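Local coordinates for protein bacterioferritin (Mycobacterium tuberculosis, PDB 3UOI) that probably oxidises ferrous iron with dioxygen at a ferroxidase centre and stores the ferric product as mineral inside a heme-bearing shell of 24 subunits, at residues Arg11-Gln16 with Thr61-Leu66. Residues are numbered along the deposited sequence; the frame is centred on the assembly and turned at random.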
loop_
_atom_site.group_PDB
_atom_site.type_symbol
_atom_site.label_atom_id
_atom_site.label_comp_id
_atom_site.label_asym_id
_atom_site.label_seq_id
_atom_site.Cartn_x
_atom_site.Cartn_y
_atom_site.Cartn_z
ATOM N N ARG A 11 -1.216 59.277 -5.495
ATOM C CA ARG A 11 -0.265 59.600 -6.525
ATOM C C ARG A 11 0.978 58.745 -6.338
ATOM O O ARG A 11 1.582 58.329 -7.271
ATOM C CB ARG A 11 0.151 61.064 -6.437
ATOM C CG ARG A 11 0.628 61.651 -7.716
ATOM C CD ARG A 11 0.417 63.136 -7.786
ATOM N NE ARG A 11 1.020 63.745 -6.638
ATOM C CZ ARG A 11 0.373 64.203 -5.585
ATOM N NH1 ARG A 11 -0.949 64.180 -5.515
ATOM N NH2 ARG A 11 1.074 64.691 -4.589
ATOM N N LEU A 12 1.360 58.558 -5.102
ATOM C CA LEU A 12 2.578 57.852 -4.789
ATOM C C LEU A 12 2.468 56.406 -5.254
ATOM O O LEU A 12 3.371 55.866 -5.812
ATOM C CB LEU A 12 2.858 57.954 -3.305
ATOM C CG LEU A 12 3.839 56.972 -2.728
ATOM C CD1 LEU A 12 5.162 57.330 -3.136
ATOM C CD2 LEU A 12 3.728 56.998 -1.311
ATOM N N LEU A 13 1.315 55.838 -4.984
ATOM C CA LEU A 13 0.992 54.500 -5.320
ATOM C C LEU A 13 0.982 54.327 -6.805
ATOM O O LEU A 13 1.583 53.434 -7.297
ATOM C CB LEU A 13 -0.346 54.100 -4.679
ATOM C CG LEU A 13 -0.335 53.772 -3.174
ATOM C CD1 LEU A 13 -1.670 53.460 -2.550
ATOM C CD2 LEU A 13 0.632 52.698 -2.876
ATOM N N ASN A 14 0.338 55.230 -7.508
ATOM C CA ASN A 14 0.270 55.175 -8.955
ATOM C C ASN A 14 1.626 55.352 -9.612
ATOM O O ASN A 14 1.883 54.821 -10.623
ATOM C CB ASN A 14 -0.768 56.096 -9.548
ATOM C CG ASN A 14 -2.058 55.434 -9.741
ATOM O OD1 ASN A 14 -2.153 54.475 -10.450
ATOM N ND2 ASN A 14 -3.071 55.950 -9.132
ATOM N N GLU A 15 2.446 56.147 -8.971
ATOM C CA GLU A 15 3.777 56.366 -9.422
ATOM C C GLU A 15 4.557 55.071 -9.358
ATOM O O GLU A 15 5.279 54.759 -10.226
ATOM C CB GLU A 15 4.463 57.382 -8.530
ATOM C CG GLU A 15 4.464 58.758 -9.037
ATOM C CD GLU A 15 5.274 59.658 -8.171
ATOM O OE1 GLU A 15 4.684 60.517 -7.539
ATOM O OE2 GLU A 15 6.495 59.487 -8.129
ATOM N N GLN A 16 4.410 54.371 -8.245
ATOM C CA GLN A 16 5.094 53.122 -7.992
ATOM C C GLN A 16 4.568 52.061 -8.904
ATOM O O GLN A 16 5.303 51.248 -9.376
ATOM C CB GLN A 16 5.111 52.747 -6.532
ATOM C CG GLN A 16 5.880 51.520 -6.192
ATOM C CD GLN A 16 7.359 51.587 -6.504
ATOM O OE1 GLN A 16 7.962 52.629 -6.549
ATOM N NE2 GLN A 16 7.918 50.451 -6.755
ATOM N N THR A 61 -2.224 47.501 -7.128
ATOM C CA THR A 61 -3.486 47.674 -7.781
ATOM C C THR A 61 -4.655 47.469 -6.836
ATOM O O THR A 61 -5.536 48.243 -6.856
ATOM C CB THR A 61 -3.611 46.727 -8.957
ATOM O OG1 THR A 61 -2.505 46.926 -9.806
ATOM C CG2 THR A 61 -4.874 46.998 -9.709
ATOM N N ASP A 62 -4.600 46.438 -6.002
ATOM C CA ASP A 62 -5.607 46.120 -5.007
ATOM C C ASP A 62 -5.649 47.263 -3.985
ATOM O O ASP A 62 -6.678 47.617 -3.542
ATOM C CB ASP A 62 -5.268 44.854 -4.194
ATOM C CG ASP A 62 -5.304 43.563 -4.974
ATOM O OD1 ASP A 62 -6.024 43.472 -5.909
ATOM O OD2 ASP A 62 -4.629 42.636 -4.596
ATOM N N ARG A 63 -4.491 47.781 -3.591
ATOM C CA ARG A 63 -4.458 48.839 -2.589
ATOM C C ARG A 63 -5.169 50.103 -3.097
ATOM O O ARG A 63 -5.952 50.670 -2.415
ATOM C CB ARG A 63 -3.014 49.118 -2.142
ATOM C CG ARG A 63 -2.816 49.886 -0.884
ATOM C CD ARG A 63 -3.544 49.360 0.358
ATOM N NE ARG A 63 -3.776 50.429 1.325
ATOM C CZ ARG A 63 -4.635 50.442 2.317
ATOM N NH1 ARG A 63 -5.374 49.428 2.568
ATOM N NH2 ARG A 63 -4.712 51.510 3.071
ATOM N N ILE A 64 -4.897 50.463 -4.326
ATOM C CA ILE A 64 -5.436 51.620 -4.963
ATOM C C ILE A 64 -6.928 51.484 -5.074
ATOM O O ILE A 64 -7.639 52.403 -4.809
ATOM C CB ILE A 64 -4.812 51.814 -6.365
ATOM C CG1 ILE A 64 -3.289 52.015 -6.304
ATOM C CG2 ILE A 64 -5.499 52.868 -7.114
ATOM C CD1 ILE A 64 -2.736 52.425 -7.498
ATOM N N LEU A 65 -7.377 50.307 -5.477
ATOM C CA LEU A 65 -8.776 50.042 -5.588
ATOM C C LEU A 65 -9.496 50.087 -4.235
ATOM O O LEU A 65 -10.451 50.718 -4.118
ATOM C CB LEU A 65 -9.054 48.762 -6.363
ATOM C CG LEU A 65 -8.768 48.710 -7.862
ATOM C CD1 LEU A 65 -9.185 47.336 -8.448
ATOM C CD2 LEU A 65 -9.421 49.874 -8.606
ATOM N N LEU A 66 -8.949 49.495 -3.204
ATOM C CA LEU A 66 -9.607 49.542 -1.929
ATOM C C LEU A 66 -9.761 51.011 -1.438
ATOM O O LEU A 66 -10.654 51.318 -0.759
ATOM C CB LEU A 66 -8.937 48.651 -0.909
ATOM C CG LEU A 66 -9.550 48.280 0.438
ATOM C CD1 LEU A 66 -8.918 47.059 0.867
ATOM C CD2 LEU A 66 -9.343 49.292 1.534
#
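At one end of the ferritin-like four-helix bundle, Leu-13 of helix 7-36 packs against Arg-63 and Ile-64 of helix 40-66, and Asn-14 sets its amide against the terminal methyl of Ile-64. No hydrogen bond joins the two segments; the contact is van der Waals packing of aliphatic groups, with one amide resting on a methyl. Ile-64 contributes most of the surface on its side. Its CG1 branch, anti to the carbonyl carbon (chi1 -61°), extends through a straight chi2 to the other helix, bringing CG1 to 4.0 Å from CB of Leu-13. The terminal methyl CD1 of Ile-64 then continues to the Asn-14 amide, 3.6 Å from OD1 of that residue and 3.8 Å from its CG, the two side chains crossing nearly at right angles. The methyl offers the amide no bond; its polar atoms are satisfied by backbone atoms of the loop that follows helix 40-66: OD1 accepts from N of Asn-72, and ND2 donates to O of Leu-70. Pro-71, between them, packs on Ile-64.

The two helices are the first pair of the bundle, joined by a short turn and so running antiparallel, with the segment axes at 154° and 10.1 Å apart at their closest. On the side of helix 116-146, CD1 of Leu-13 lies 4.1 Å from CG of Arg-63, and the leucine also touches Leu-122 of that helix. The arginine thus lends its aliphatic base to the interhelical packing: its chain bends at chi2 (53°), and the guanidinium reaches past the leucine, NE hydrogen-bonded to Ser-118 and NH1 in a salt bridge with Glu-130 of a neighbouring subunit. The side chain of Leu-13 is about 9 Å from that of Glu-20, a probable iron ligand of the ferroxidase centre.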